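Local coordinates for Lmo0305 protein (Listeria monocytogenes, PDB 3PJ0) that is of unknown specific function but belongs to the beta-eliminating lyase family and has the fold of pyridoxal-phosphate-dependent aminotransferase-like proteins, at residues A[44-48]-A[49-53]; A[54-57]-A[58-62]; A[154-157]-A[158-161]; A[164-167]-A[168-172]. All coordinates share one frame; numbering follows the deposited sequence.

Contact 1 of 4, residues A[44-48]-A[49-53]; sequences YGNGA and VIEDF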
ATOM      1  N   TYR A  44       2.210   7.458  -9.706  1.00 10.93           N
ATOM      2  CA  TYR A  44       0.956   6.712  -9.917  1.00 11.35           C
ATOM      3  C   TYR A  44       1.080   5.605 -10.955  1.00 11.13           C
ATOM      4  O   TYR A  44       0.362   5.595 -11.959  1.00  9.98           O
ATOM      5  CB  TYR A  44      -0.201   7.656 -10.297  1.00 11.14           C
ATOM      6  CG  TYR A  44      -0.501   8.693  -9.250  1.00 11.94           C
ATOM      7  CD1 TYR A  44      -0.968   8.315  -7.980  1.00 10.39           C
ATOM      8  CD2 TYR A  44      -0.316  10.075  -9.515  1.00 10.74           C
ATOM      9  CE1 TYR A  44      -1.245   9.289  -7.023  1.00 12.45           C
ATOM     10  CE2 TYR A  44      -0.563  11.034  -8.546  1.00 12.09           C
ATOM     11  CZ  TYR A  44      -1.027  10.644  -7.310  1.00 10.98           C
ATOM     12  OH  TYR A  44      -1.321  11.609  -6.370  1.00 11.03           O
ATOM     13  N   GLY A  45       2.015   4.681 -10.719  1.00 11.48           N
ATOM     14  CA  GLY A  45       2.185   3.540 -11.597  1.00 12.32           C
ATOM     15  C   GLY A  45       3.061   3.688 -12.835  1.00 13.53           C
ATOM     16  O   GLY A  45       3.291   2.707 -13.525  1.00 13.56           O
ATOM     17  N   ASN A  46       3.591   4.883 -13.074  1.00 14.16           N
ATOM     18  CA  ASN A  46       4.417   5.151 -14.238  1.00 15.33           C
ATOM     19  C   ASN A  46       5.786   5.659 -13.844  1.00 14.33           C
ATOM     20  O   ASN A  46       5.975   6.128 -12.745  1.00 13.50           O
ATOM     21  CB  ASN A  46       3.740   6.181 -15.125  1.00 15.83           C
ATOM     22  CG  ASN A  46       2.444   5.649 -15.750  1.00 20.30           C
ATOM     23  OD1 ASN A  46       2.424   4.571 -16.351  1.00 22.40           O
ATOM     24  ND2 ASN A  46       1.362   6.399 -15.582  1.00 21.65           N
ATOM     25  N   GLY A  47       6.725   5.599 -14.774  1.00 14.09           N
ATOM     26  CA  GLY A  47       8.081   6.044 -14.510  1.00 13.96           C
ATOM     27  C   GLY A  47       9.089   4.918 -14.564  1.00 13.75           C
ATOM     28  O   GLY A  47       8.791   3.781 -14.185  1.00 12.51           O
ATOM     29  N   ALA A  48      10.317   5.231 -14.964  1.00 14.06           N
ATOM     30  CA  ALA A  48      11.320   4.173 -15.113  1.00 13.53           C
ATOM     31  C   ALA A  48      11.483   3.264 -13.896  1.00 13.30           C
ATOM     32  O   ALA A  48      11.569   2.053 -14.051  1.00 13.39           O
ATOM     33  CB  ALA A  48      12.697   4.776 -15.511  1.00 15.10           C
ATOM     34  N   VAL A  49      11.504   3.823 -12.683  1.00 12.16           N
ATOM     35  CA  VAL A  49      11.800   2.985 -11.519  1.00 12.01           C
ATOM     36  C   VAL A  49      10.794   1.827 -11.376  1.00 11.25           C
ATOM     37  O   VAL A  49      11.216   0.707 -11.129  1.00 10.48           O
ATOM     38  CB  VAL A  49      11.991   3.764 -10.181  1.00 11.79           C
ATOM     39  CG1 VAL A  49      10.760   4.543  -9.792  1.00 14.35           C
ATOM     40  CG2 VAL A  49      12.347   2.785  -9.048  1.00 14.34           C
ATOM     41  N   ILE A  50       9.501   2.091 -11.589  1.00 10.41           N
ATOM     42  CA  ILE A  50       8.491   1.044 -11.493  1.00 11.08           C
ATOM     43  C   ILE A  50       8.387   0.229 -12.785  1.00 11.73           C
ATOM     44  O   ILE A  50       8.332  -1.004 -12.750  1.00 12.24           O
ATOM     45  CB  ILE A  50       7.097   1.598 -11.050  0.58 10.66           C
ATOM     46  CG1 ILE A  50       6.129   0.430 -10.769  0.58 11.48           C
ATOM     47  CG2 ILE A  50       6.520   2.579 -12.084  0.58 11.45           C
ATOM     48  CD1 ILE A  50       4.764   0.867 -10.234  0.58 10.52           C
ATOM     49  N   GLU A  51       8.385   0.897 -13.928  1.00 12.85           N
ATOM     50  CA  GLU A  51       8.250   0.203 -15.219  1.00 13.25           C
ATOM     51  C   GLU A  51       9.388  -0.760 -15.501  1.00 12.98           C
ATOM     52  O   GLU A  51       9.146  -1.869 -16.001  1.00 12.44           O
ATOM     53  CB  GLU A  51       8.133   1.203 -16.367  1.00 13.92           C
ATOM     54  CG  GLU A  51       6.900   2.050 -16.270  1.00 17.05           C
ATOM     55  CD  GLU A  51       6.729   2.982 -17.449  1.00 22.44           C
ATOM     56  OE1 GLU A  51       7.144   2.569 -18.566  1.00 25.86           O
ATOM     57  OE2 GLU A  51       6.155   4.087 -17.250  1.00 19.26           O
ATOM     58  N   ASP A  52      10.622  -0.357 -15.193  1.00 12.95           N
ATOM     59  CA  ASP A  52      11.762  -1.235 -15.390  1.00 13.94           C
ATOM     60  C   ASP A  52      11.669  -2.481 -14.499  1.00 13.41           C
ATOM     61  O   ASP A  52      12.020  -3.564 -14.941  1.00 12.78           O
ATOM     62  CB  ASP A  52      13.080  -0.520 -15.144  1.00 14.84           C
ATOM     63  CG  ASP A  52      13.341   0.609 -16.158  1.00 16.38           C
ATOM     64  OD1 ASP A  52      12.545   0.809 -17.073  1.00 19.92           O
ATOM     65  OD2 ASP A  52      14.321   1.332 -15.975  1.00 20.91           O
ATOM     66  N   PHE A  53      11.210  -2.323 -13.251  1.00 12.06           N
ATOM     67  CA  PHE A  53      11.119  -3.476 -12.355  1.00 11.68           C
ATOM     68  C   PHE A  53      10.022  -4.420 -12.823  1.00 10.61           C
ATOM     69  O   PHE A  53      10.200  -5.643 -12.830  1.00 10.22           O
ATOM     70  CB  PHE A  53      10.877  -3.060 -10.908  1.00 11.31           C
ATOM     71  CG  PHE A  53      10.945  -4.205  -9.935  1.00 11.94           C
ATOM     72  CD1 PHE A  53      12.147  -4.840  -9.685  1.00 11.41           C
ATOM     73  CD2 PHE A  53       9.802  -4.648  -9.282  1.00 12.71           C
ATOM     74  CE1 PHE A  53      12.197  -5.934  -8.795  1.00 12.77           C
ATOM     75  CE2 PHE A  53       9.846  -5.701  -8.399  1.00 11.88           C
ATOM     76  CZ  PHE A  53      11.056  -6.341  -8.142  1.00 10.95           C
TER
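Gly47 and Glu51 grip each other at the N-cap of helix 48-61, which the loop 44-47 leads into. At the start of that loop Tyr44 OH is hydrogen-bonded to Tyr207 OH of the second subunit, so this helix start sits close to the dimer interface. The helix itself is held from within the chain, Val49 packing on Leu247 and Ile50 on Ile246, both of helix 243-256. Gly45 comes next, with its O 3.5 Å from Ile50 CG2, a less certain touch because Ile50 is modelled in two conformers. Asn46 then brings its CB to 3.8 Å from Glu51 OE2, with the amide and carboxylate planes 77° apart. At Gly47, the N-cap residue, Gly47 N donates to Glu51 OE2 at 3.0 Å, a nearly straight bond (165°) that meets the anti side of the oxygen from 32° out of the carboxylate plane. Going the other way, Glu51 N donates to Gly47 O at 2.9 Å, while Ile50 N adds a weak bond to Gly47 O at 3.2 Å. Glu51 CG stands beside its own backbone N and the chain is extended from there, which carries the carboxylate back to Gly47 N; its negative charge probably also benefits from the helix dipole. Ala48 completes the turn: Ala48 O accepts from Asp52 N at 2.8 Å, and Ala48 CB lies 3.8 Å from Asp52 OD2.

Contact 2 of 4, residues A[54-57]-A[58-62]; sequences ETKI and AKILG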
ATOM      1  N   GLU A  54       8.885  -3.869 -13.210  1.00 11.13           N
ATOM      2  CA  GLU A  54       7.799  -4.703 -13.759  1.00 11.10           C
ATOM      3  C   GLU A  54       8.279  -5.495 -14.989  1.00 11.04           C
ATOM      4  O   GLU A  54       8.092  -6.707 -15.080  1.00 10.68           O
ATOM      5  CB  GLU A  54       6.600  -3.827 -14.131  1.00 11.29           C
ATOM      6  CG  GLU A  54       5.904  -3.206 -12.881  1.00 11.73           C
ATOM      7  CD  GLU A  54       4.846  -2.195 -13.197  1.00 12.15           C
ATOM      8  OE1 GLU A  54       4.896  -1.602 -14.313  1.00 12.37           O
ATOM      9  OE2 GLU A  54       3.979  -1.936 -12.314  1.00 11.73           O
ATOM     10  N   THR A  55       8.939  -4.806 -15.911  1.00 11.49           N
ATOM     11  CA  THR A  55       9.446  -5.470 -17.160  1.00 11.85           C
ATOM     12  C   THR A  55      10.436  -6.597 -16.841  1.00 11.42           C
ATOM     13  O   THR A  55      10.365  -7.680 -17.406  1.00 11.22           O
ATOM     14  CB  THR A  55      10.040  -4.436 -18.120  1.00 11.82           C
ATOM     15  OG1 THR A  55       9.028  -3.461 -18.389  1.00 13.91           O
ATOM     16  CG2 THR A  55      10.460  -5.083 -19.464  1.00 15.82           C
ATOM     17  N   LYS A  56      11.317  -6.348 -15.883  1.00 12.05           N
ATOM     18  CA  LYS A  56      12.309  -7.332 -15.451  1.00 11.82           C
ATOM     19  C   LYS A  56      11.706  -8.605 -14.835  1.00 11.83           C
ATOM     20  O   LYS A  56      12.119  -9.728 -15.161  1.00 11.17           O
ATOM     21  CB  LYS A  56      13.219  -6.688 -14.425  1.00 12.58           C
ATOM     22  CG  LYS A  56      14.230  -7.610 -13.788  1.00 12.75           C
ATOM     23  CD  LYS A  56      15.089  -6.845 -12.808  1.00 12.96           C
ATOM     24  CE  LYS A  56      15.970  -7.746 -12.022  1.00 14.06           C
ATOM     25  NZ  LYS A  56      17.025  -6.973 -11.274  1.00 14.36           N
ATOM     26  N   ILE A  57      10.749  -8.433 -13.932  1.00 10.74           N
ATOM     27  CA  ILE A  57      10.134  -9.584 -13.279  1.00 11.00           C
ATOM     28  C   ILE A  57       9.207 -10.280 -14.273  1.00 10.92           C
ATOM     29  O   ILE A  57       9.146 -11.507 -14.310  1.00 11.32           O
ATOM     30  CB  ILE A  57       9.393  -9.183 -11.982  1.00 10.57           C
ATOM     31  CG1 ILE A  57      10.378  -8.458 -11.029  1.00 11.57           C
ATOM     32  CG2 ILE A  57       8.774 -10.422 -11.323  1.00  9.98           C
ATOM     33  CD1 ILE A  57      11.575  -9.294 -10.593  1.00 12.74           C
ATOM     34  N   ALA A  58       8.532  -9.519 -15.129  1.00 11.24           N
ATOM     35  CA  ALA A  58       7.701 -10.154 -16.148  1.00 11.82           C
ATOM     36  C   ALA A  58       8.566 -11.080 -17.016  1.00 12.69           C
ATOM     37  O   ALA A  58       8.165 -12.197 -17.286  1.00 12.93           O
ATOM     38  CB  ALA A  58       6.940  -9.117 -17.016  1.00 11.08           C
ATOM     39  N   LYS A  59       9.751 -10.628 -17.423  1.00 13.18           N
ATOM     40  CA  LYS A  59      10.651 -11.458 -18.240  1.00 14.26           C
ATOM     41  C   LYS A  59      11.126 -12.728 -17.482  1.00 13.56           C
ATOM     42  O   LYS A  59      11.152 -13.833 -18.040  1.00 12.26           O
ATOM     43  CB  LYS A  59      11.836 -10.629 -18.724  1.00 14.82           C
ATOM     44  CG  LYS A  59      12.814 -11.370 -19.605  1.00 18.72           C
ATOM     45  CD  LYS A  59      13.847 -10.418 -20.141  1.00 21.24           C
ATOM     46  CE  LYS A  59      14.764 -11.070 -21.146  1.00 25.28           C
ATOM     47  NZ  LYS A  59      15.810 -10.102 -21.594  1.00 29.52           N
ATOM     48  N   ILE A  60      11.468 -12.564 -16.203  1.00 12.99           N
ATOM     49  CA  ILE A  60      11.873 -13.702 -15.349  1.00 12.68           C
ATOM     50  C   ILE A  60      10.742 -14.747 -15.173  1.00 11.74           C
ATOM     51  O   ILE A  60      10.986 -15.942 -15.144  1.00 10.77           O
ATOM     52  CB  ILE A  60      12.347 -13.197 -13.970  1.00 12.48           C
ATOM     53  CG1 ILE A  60      13.756 -12.593 -14.092  1.00 15.11           C
ATOM     54  CG2 ILE A  60      12.381 -14.324 -12.967  1.00 14.75           C
ATOM     55  CD1 ILE A  60      14.137 -11.687 -12.924  1.00 14.50           C
ATOM     56  N   LEU A  61       9.509 -14.275 -15.125  1.00 11.32           N
ATOM     57  CA  LEU A  61       8.358 -15.158 -15.015  1.00 11.20           C
ATOM     58  C   LEU A  61       7.786 -15.618 -16.348  1.00 11.25           C
ATOM     59  O   LEU A  61       6.856 -16.447 -16.379  1.00 10.12           O
ATOM     60  CB  LEU A  61       7.270 -14.484 -14.202  1.00 10.68           C
ATOM     61  CG  LEU A  61       7.667 -13.985 -12.797  1.00 10.97           C
ATOM     62  CD1 LEU A  61       6.484 -13.274 -12.159  1.00 11.77           C
ATOM     63  CD2 LEU A  61       8.157 -15.182 -11.967  1.00 10.98           C
ATOM     64  N   GLY A  62       8.361 -15.137 -17.453  1.00 11.33           N
ATOM     65  CA  GLY A  62       7.906 -15.528 -18.802  1.00 12.25           C
ATOM     66  C   GLY A  62       6.501 -15.063 -19.166  1.00 12.03           C
ATOM     67  O   GLY A  62       5.794 -15.726 -19.920  1.00 12.96           O
TER
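This is packing along the last two turns of helix 48-61, carried by the Ile57-Leu61 and Lys56-Ile60 pairs, where the helix packs on strands 65-69 and 216-220 at one end of the seven-stranded sheet and stops in a Schellman motif. Regular i to i+4 backbone bonds run through it, from Ala58 N to Glu54 O at 2.8 Å down to Leu61 N to Ile57 O at 2.9 Å. Ile57 and Leu61 run alongside one another in the same direction. The branch methyl does the touching: Ile57 CG2, beside its own carbonyl carbon because CG1 takes the place next to the backbone N (chi1 -56°), comes 3.8 Å from Leu61 CD1. One residue back, the Lys56 stem runs alongside Ile60, with Lys56 CG 4.2 Å from Ile60 CD1, and Ile60 CD1 also meets Ile57 CD1 at 4.2 Å. Ile57 and Leu61 are buried, while Ile60 touches Trp182. Ile57 goes on to touch Ile217 and Leu61 Ala219, both of strand 216-220, while Ala58 and Glu54 pack on strand 65-69, where Glu54 OE2 accepts from Phe68 N. The fully extended Lys56 carries its NZ to salt bridges with Asp250 and Glu254, which tie this helix to helix 243-256. At the C-terminal end Gly62 turns to positive phi (66°), and Gly62 N donates to Lys59 O at 3.1 Å.

Contact 3 of 4, residues A[154-157]-A[158-161]; sequences LPAF and EELE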
ATOM      1  N   LEU A 154       4.705 -29.892  -1.743  1.00 10.13           N
ATOM      2  CA  LEU A 154       4.559 -29.743  -3.181  1.00  9.93           C
ATOM      3  C   LEU A 154       4.095 -31.010  -3.854  1.00 10.37           C
ATOM      4  O   LEU A 154       4.530 -32.094  -3.498  1.00 10.97           O
ATOM      5  CB  LEU A 154       5.936 -29.409  -3.817  1.00  9.51           C
ATOM      6  CG  LEU A 154       6.515 -28.021  -3.565  1.00  9.92           C
ATOM      7  CD1 LEU A 154       7.971 -27.919  -4.034  1.00  8.10           C
ATOM      8  CD2 LEU A 154       5.637 -26.972  -4.286  1.00 10.16           C
ATOM      9  N   PRO A 155       3.221 -30.883  -4.867  1.00 11.31           N
ATOM     10  CA  PRO A 155       2.948 -32.035  -5.691  1.00 11.92           C
ATOM     11  C   PRO A 155       4.139 -32.292  -6.631  1.00 12.86           C
ATOM     12  O   PRO A 155       4.929 -31.377  -6.945  1.00 12.45           O
ATOM     13  CB  PRO A 155       1.743 -31.591  -6.510  1.00 11.38           C
ATOM     14  CG  PRO A 155       1.935 -30.121  -6.670  1.00 11.46           C
ATOM     15  CD  PRO A 155       2.483 -29.694  -5.317  1.00 10.29           C
ATOM     16  N   ALA A 156       4.279 -33.529  -7.076  1.00 13.52           N
ATOM     17  CA  ALA A 156       5.251 -33.815  -8.126  1.00 13.70           C
ATOM     18  C   ALA A 156       4.976 -32.844  -9.296  1.00 13.82           C
ATOM     19  O   ALA A 156       3.821 -32.471  -9.547  1.00 13.39           O
ATOM     20  CB  ALA A 156       5.096 -35.249  -8.584  1.00 14.82           C
ATOM     21  N   PHE A 157       6.026 -32.441 -10.009  1.00 14.03           N
ATOM     22  CA  PHE A 157       5.834 -31.504 -11.115  1.00 14.09           C
ATOM     23  C   PHE A 157       4.866 -32.066 -12.166  1.00 14.64           C
ATOM     24  O   PHE A 157       3.996 -31.360 -12.648  1.00 14.46           O
ATOM     25  CB  PHE A 157       7.166 -31.067 -11.754  1.00 14.52           C
ATOM     26  CG  PHE A 157       7.017 -29.848 -12.641  1.00 13.59           C
ATOM     27  CD1 PHE A 157       6.951 -28.581 -12.083  1.00 13.93           C
ATOM     28  CD2 PHE A 157       6.881 -29.977 -14.020  1.00 15.88           C
ATOM     29  CE1 PHE A 157       6.781 -27.453 -12.889  1.00 14.16           C
ATOM     30  CE2 PHE A 157       6.712 -28.844 -14.831  1.00 15.26           C
ATOM     31  CZ  PHE A 157       6.650 -27.597 -14.262  1.00 15.44           C
ATOM     32  N   GLU A 158       4.975 -33.355 -12.462  1.00 15.20           N
ATOM     33  CA  GLU A 158       4.093 -33.993 -13.452  1.00 15.74           C
ATOM     34  C   GLU A 158       2.615 -33.878 -13.078  1.00 15.47           C
ATOM     35  O   GLU A 158       1.742 -33.863 -13.942  1.00 15.30           O
ATOM     36  CB  GLU A 158       4.477 -35.456 -13.674  1.00 16.76           C
ATOM     37  CG  GLU A 158       5.860 -35.641 -14.301  1.00 18.28           C
ATOM     38  CD  GLU A 158       7.010 -35.402 -13.326  1.00 20.61           C
ATOM     39  OE1 GLU A 158       6.758 -35.327 -12.103  1.00 22.73           O
ATOM     40  OE2 GLU A 158       8.155 -35.270 -13.786  1.00 21.29           O
ATOM     41  N   GLU A 159       2.318 -33.816 -11.782  1.00 14.90           N
ATOM     42  CA  GLU A 159       0.940 -33.676 -11.342  1.00 14.61           C
ATOM     43  C   GLU A 159       0.443 -32.236 -11.540  1.00 14.27           C
ATOM     44  O   GLU A 159      -0.751 -31.993 -11.773  1.00 14.00           O
ATOM     45  CB  GLU A 159       0.793 -34.152  -9.894  1.00 15.43           C
ATOM     46  CG  GLU A 159       1.100 -35.638  -9.701  1.00 18.58           C
ATOM     47  CD  GLU A 159       0.155 -36.605 -10.450  1.00 20.69           C
ATOM     48  OE1 GLU A 159      -0.918 -36.184 -10.933  1.00 24.84           O
ATOM     49  OE2 GLU A 159       0.487 -37.811 -10.512  1.00 21.67           O
ATOM     50  N   LEU A 160       1.352 -31.268 -11.435  1.00 12.93           N
ATOM     51  CA  LEU A 160       1.008 -29.878 -11.692  1.00 12.39           C
ATOM     52  C   LEU A 160       0.722 -29.755 -13.191  1.00 12.48           C
ATOM     53  O   LEU A 160      -0.224 -29.110 -13.585  1.00 12.39           O
ATOM     54  CB  LEU A 160       2.170 -28.989 -11.217  0.55 12.13           C
ATOM     55  CG  LEU A 160       2.007 -27.478 -11.125  0.55 11.15           C
ATOM     56  CD1 LEU A 160       0.837 -27.108 -10.221  0.55 11.35           C
ATOM     57  CD2 LEU A 160       3.308 -26.885 -10.594  0.55 11.04           C
ATOM     58  N   GLU A 161       1.509 -30.436 -14.022  1.00 11.95           N
ATOM     59  CA  GLU A 161       1.256 -30.443 -15.472  1.00 12.90           C
ATOM     60  C   GLU A 161      -0.144 -30.987 -15.777  1.00 13.48           C
ATOM     61  O   GLU A 161      -0.910 -30.413 -16.542  1.00 13.37           O
ATOM     62  CB  GLU A 161       2.315 -31.268 -16.210  1.00 13.54           C
ATOM     63  CG  GLU A 161       3.706 -30.640 -16.177  1.00 12.93           C
ATOM     64  CD  GLU A 161       4.790 -31.523 -16.792  1.00 18.15           C
ATOM     65  OE1 GLU A 161       4.686 -32.763 -16.716  1.00 18.19           O
ATOM     66  OE2 GLU A 161       5.756 -30.969 -17.364  1.00 21.31           O
TER
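Phe157 presents the edge of its ring to the Glu161 carboxylate: Phe157 CE2 is 3.4 Å from Glu161 OE2. Because that oxygen lies near the ring plane, it is probably the partly positive rim hydrogens rather than the pi cloud that face the acid. The two side chains cross at about a right angle, with ring and carboxylate planes 66° apart. The torsions bring this about. Phe157 CG points away from its own backbone N (chi1 -165°), which lays the ring out on the flank of the helix, beside Glu161, and Glu161 runs out extended, with Glu161 CG also 3.8 Å from Phe157 CE2. Edge-to-face packing of Tyr188 on Phe157 helps fix the ring, and Tyr188 OH also bonds Pro155 O.

Phe157 is the first residue after the N-cap position, Ala156. Ala156 O takes two weak bonds, from Glu159 N at 3.0 Å and from Leu160 N at 3.3 Å, whereas Glu161 N to Phe157 O at 3.0 Å is the first well-formed helical bond. Glu158 folds back through its bend at chi2 (75°), bringing Glu158 OE1 to 3.9 Å from Ala156 CB, and Pro155 CB touches Glu159 CB at 4.3 Å. Glu158 and Glu159, both in the first turn, are placed where the helix dipole would probably stabilise negative charge. All three glutamates also touch a crystal neighbour, so the lattice may influence their conformations. This is the N-terminal end of the crossover helix in the beta-alpha-beta unit of strand 140-144, helix 157-170 and strand 173-178.

Contact 4 of 4, residues A[164-167]-A[168-172]; sequences SEYC and HEQGI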
ATOM      1  N   SER A 164      -2.820 -28.480 -14.836  1.00 14.89           N
ATOM      2  CA  SER A 164      -2.820 -27.416 -15.845  1.00 15.12           C
ATOM      3  C   SER A 164      -3.554 -27.874 -17.091  1.00 15.49           C
ATOM      4  O   SER A 164      -4.415 -27.164 -17.610  1.00 15.49           O
ATOM      5  CB  SER A 164      -1.379 -27.007 -16.219  1.00 14.37           C
ATOM      6  OG  SER A 164      -1.379 -25.872 -17.090  1.00 12.35           O
ATOM      7  N   GLU A 165      -3.224 -29.078 -17.559  1.00 16.22           N
ATOM      8  CA  GLU A 165      -3.849 -29.615 -18.781  1.00 17.18           C
ATOM      9  C   GLU A 165      -5.369 -29.785 -18.598  1.00 16.88           C
ATOM     10  O   GLU A 165      -6.134 -29.454 -19.485  1.00 16.91           O
ATOM     11  CB  GLU A 165      -3.175 -30.934 -19.206  1.00 17.97           C
ATOM     12  CG  GLU A 165      -1.706 -30.702 -19.677  1.00 22.77           C
ATOM     13  CD  GLU A 165      -0.826 -31.973 -19.736  1.00 27.67           C
ATOM     14  OE1 GLU A 165      -1.037 -32.931 -18.955  1.00 32.97           O
ATOM     15  OE2 GLU A 165       0.120 -31.981 -20.540  1.00 30.22           O
ATOM     16  N   TYR A 166      -5.802 -30.248 -17.426  1.00 17.50           N
ATOM     17  CA  TYR A 166      -7.230 -30.448 -17.176  1.00 18.02           C
ATOM     18  C   TYR A 166      -7.947 -29.110 -17.136  1.00 17.87           C
ATOM     19  O   TYR A 166      -9.020 -28.948 -17.733  1.00 17.46           O
ATOM     20  CB  TYR A 166      -7.455 -31.191 -15.868  1.00 18.48           C
ATOM     21  CG  TYR A 166      -8.905 -31.335 -15.508  1.00 19.57           C
ATOM     22  CD1 TYR A 166      -9.712 -32.305 -16.118  1.00 21.82           C
ATOM     23  CD2 TYR A 166      -9.478 -30.503 -14.557  1.00 20.02           C
ATOM     24  CE1 TYR A 166     -11.052 -32.429 -15.773  1.00 21.77           C
ATOM     25  CE2 TYR A 166     -10.802 -30.614 -14.211  1.00 21.18           C
ATOM     26  CZ  TYR A 166     -11.582 -31.575 -14.807  1.00 21.84           C
ATOM     27  OH  TYR A 166     -12.897 -31.651 -14.432  1.00 22.91           O
ATOM     28  N   CYS A 167      -7.349 -28.147 -16.443  1.00 17.25           N
ATOM     29  CA  CYS A 167      -7.948 -26.822 -16.366  1.00 17.58           C
ATOM     30  C   CYS A 167      -8.047 -26.203 -17.776  1.00 17.89           C
ATOM     31  O   CYS A 167      -9.069 -25.616 -18.122  1.00 18.90           O
ATOM     32  CB  CYS A 167      -7.231 -25.938 -15.345  1.00 17.24           C
ATOM     33  SG  CYS A 167      -7.500 -26.442 -13.628  1.00 15.50           S
ATOM     34  N   HIS A 168      -7.014 -26.369 -18.593  1.00 17.99           N
ATOM     35  CA  HIS A 168      -7.055 -25.876 -19.950  1.00 19.68           C
ATOM     36  C   HIS A 168      -8.234 -26.488 -20.756  1.00 20.10           C
ATOM     37  O   HIS A 168      -8.988 -25.766 -21.404  1.00 19.68           O
ATOM     38  CB  HIS A 168      -5.709 -26.070 -20.643  1.00 19.82           C
ATOM     39  CG  HIS A 168      -5.647 -25.483 -22.023  1.00 23.48           C
ATOM     40  ND1 HIS A 168      -5.441 -24.138 -22.253  1.00 27.20           N
ATOM     41  CD2 HIS A 168      -5.753 -26.061 -23.245  1.00 25.92           C
ATOM     42  CE1 HIS A 168      -5.429 -23.913 -23.557  1.00 29.34           C
ATOM     43  NE2 HIS A 168      -5.614 -25.064 -24.179  1.00 28.19           N
ATOM     44  N   GLU A 169      -8.403 -27.803 -20.657  1.00 20.81           N
ATOM     45  CA  GLU A 169      -9.491 -28.540 -21.309  1.00 22.06           C
ATOM     46  C   GLU A 169     -10.896 -28.110 -20.836  1.00 21.60           C
ATOM     47  O   GLU A 169     -11.830 -28.090 -21.631  1.00 22.26           O
ATOM     48  CB  GLU A 169      -9.313 -30.044 -21.033  1.00 22.81           C
ATOM     49  CG  GLU A 169      -8.071 -30.699 -21.699  1.00 26.85           C
ATOM     50  CD  GLU A 169      -7.706 -32.110 -21.135  1.00 31.25           C
ATOM     51  OE1 GLU A 169      -8.320 -32.575 -20.137  1.00 33.30           O
ATOM     52  OE2 GLU A 169      -6.776 -32.751 -21.685  1.00 33.77           O
ATOM     53  N   GLN A 170     -11.040 -27.775 -19.547  1.00 20.61           N
ATOM     54  CA  GLN A 170     -12.336 -27.383 -18.970  1.00 20.62           C
ATOM     55  C   GLN A 170     -12.613 -25.866 -18.987  1.00 19.55           C
ATOM     56  O   GLN A 170     -13.670 -25.399 -18.507  1.00 19.19           O
ATOM     57  CB  GLN A 170     -12.421 -27.870 -17.522  1.00 21.16           C
ATOM     58  CG  GLN A 170     -12.310 -29.391 -17.346  1.00 23.55           C
ATOM     59  CD  GLN A 170     -13.430 -30.159 -18.006  1.00 26.56           C
ATOM     60  OE1 GLN A 170     -13.197 -31.213 -18.602  1.00 30.19           O
ATOM     61  NE2 GLN A 170     -14.636 -29.638 -17.932  1.00 27.77           N
ATOM     62  N   GLY A 171     -11.672 -25.089 -19.513  1.00 18.24           N
ATOM     63  CA  GLY A 171     -11.828 -23.630 -19.533  1.00 17.66           C
ATOM     64  C   GLY A 171     -11.767 -22.987 -18.150  1.00 16.40           C
ATOM     65  O   GLY A 171     -12.429 -21.970 -17.910  1.00 16.82           O
ATOM     66  N   ILE A 172     -10.983 -23.587 -17.251  1.00 14.65           N
ATOM     67  CA  ILE A 172     -10.764 -23.079 -15.886  1.00 13.62           C
ATOM     68  C   ILE A 172      -9.414 -22.329 -15.864  1.00 13.29           C
ATOM     69  O   ILE A 172      -8.388 -22.910 -16.223  1.00 13.66           O
ATOM     70  CB  ILE A 172     -10.714 -24.218 -14.831  1.00 12.96           C
ATOM     71  CG1 ILE A 172     -12.041 -24.979 -14.776  1.00 13.13           C
ATOM     72  CG2 ILE A 172     -10.404 -23.631 -13.452  1.00 12.64           C
ATOM     73  CD1 ILE A 172     -11.987 -26.284 -14.058  1.00 13.29           C
TER
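Tyr166 and Gln170 meet in a CH-pi contact, Gln170 CG standing 3.6 Å from the Tyr166 ring centroid and over one face. The bend of Gln170 at chi2 (-63°) brings the amide beside the CZ/CE1 rim, its plane 26° from the ring's. In the backbone the polar groups are paired off in order. Ser164 O takes His168 N at 2.9 Å, Glu165 O takes Glu169 N at 3.0 Å, and Tyr166 O takes Gln170 N at 3.0 Å. Gln170 N also makes a weak second bond to Cys167 O. That carbonyl receives its better donor from beyond the helix, Ile172 N at 2.9 Å, while Gly171 N bonds weakly to His168 O at 3.4 Å. The reversal brings Ile172 CB to 3.9 Å from Cys167 CB, an apolar contact.

Several other polar groups find partners elsewhere: Ser164 OG on Leu198 O, Gly171 O on Lys87 NZ, and His168 ND1 on O4 of a bound (4R)-2-methylpentane-2,4-diol, probably from the crystallisation liquor. Ile172 to Cys167 and Gly171 to His168 form the paired bonds of a Schellman motif, which here leads from helix 157-170 to strand 173-178 of its beta-alpha-beta crossover.

Overall arrangement
The four contacts follow one another along the chain as two adjoining pairs on two helices. Contacts 1 and 2, their centres about 13 Å apart, take helix 48-61 from its N-cap to its C-terminal turn; contacts 3 and 4, about 15 Å apart between centres, do the same for helix 157-170. The pairs do not touch: contacts 2 and 3 come within about 11 Å at their nearest atoms, and contacts 1 and 4 have centres about 34 Å apart. Helix 48-61 packs at strands 65-69 and 216-220 of the seven-stranded sheet, while helix 157-170 connects its inner strands 140-144 and 173-178. Both helices thus belong to the sheet-containing domain of the pyridoxal-phosphate fold, at different places along it.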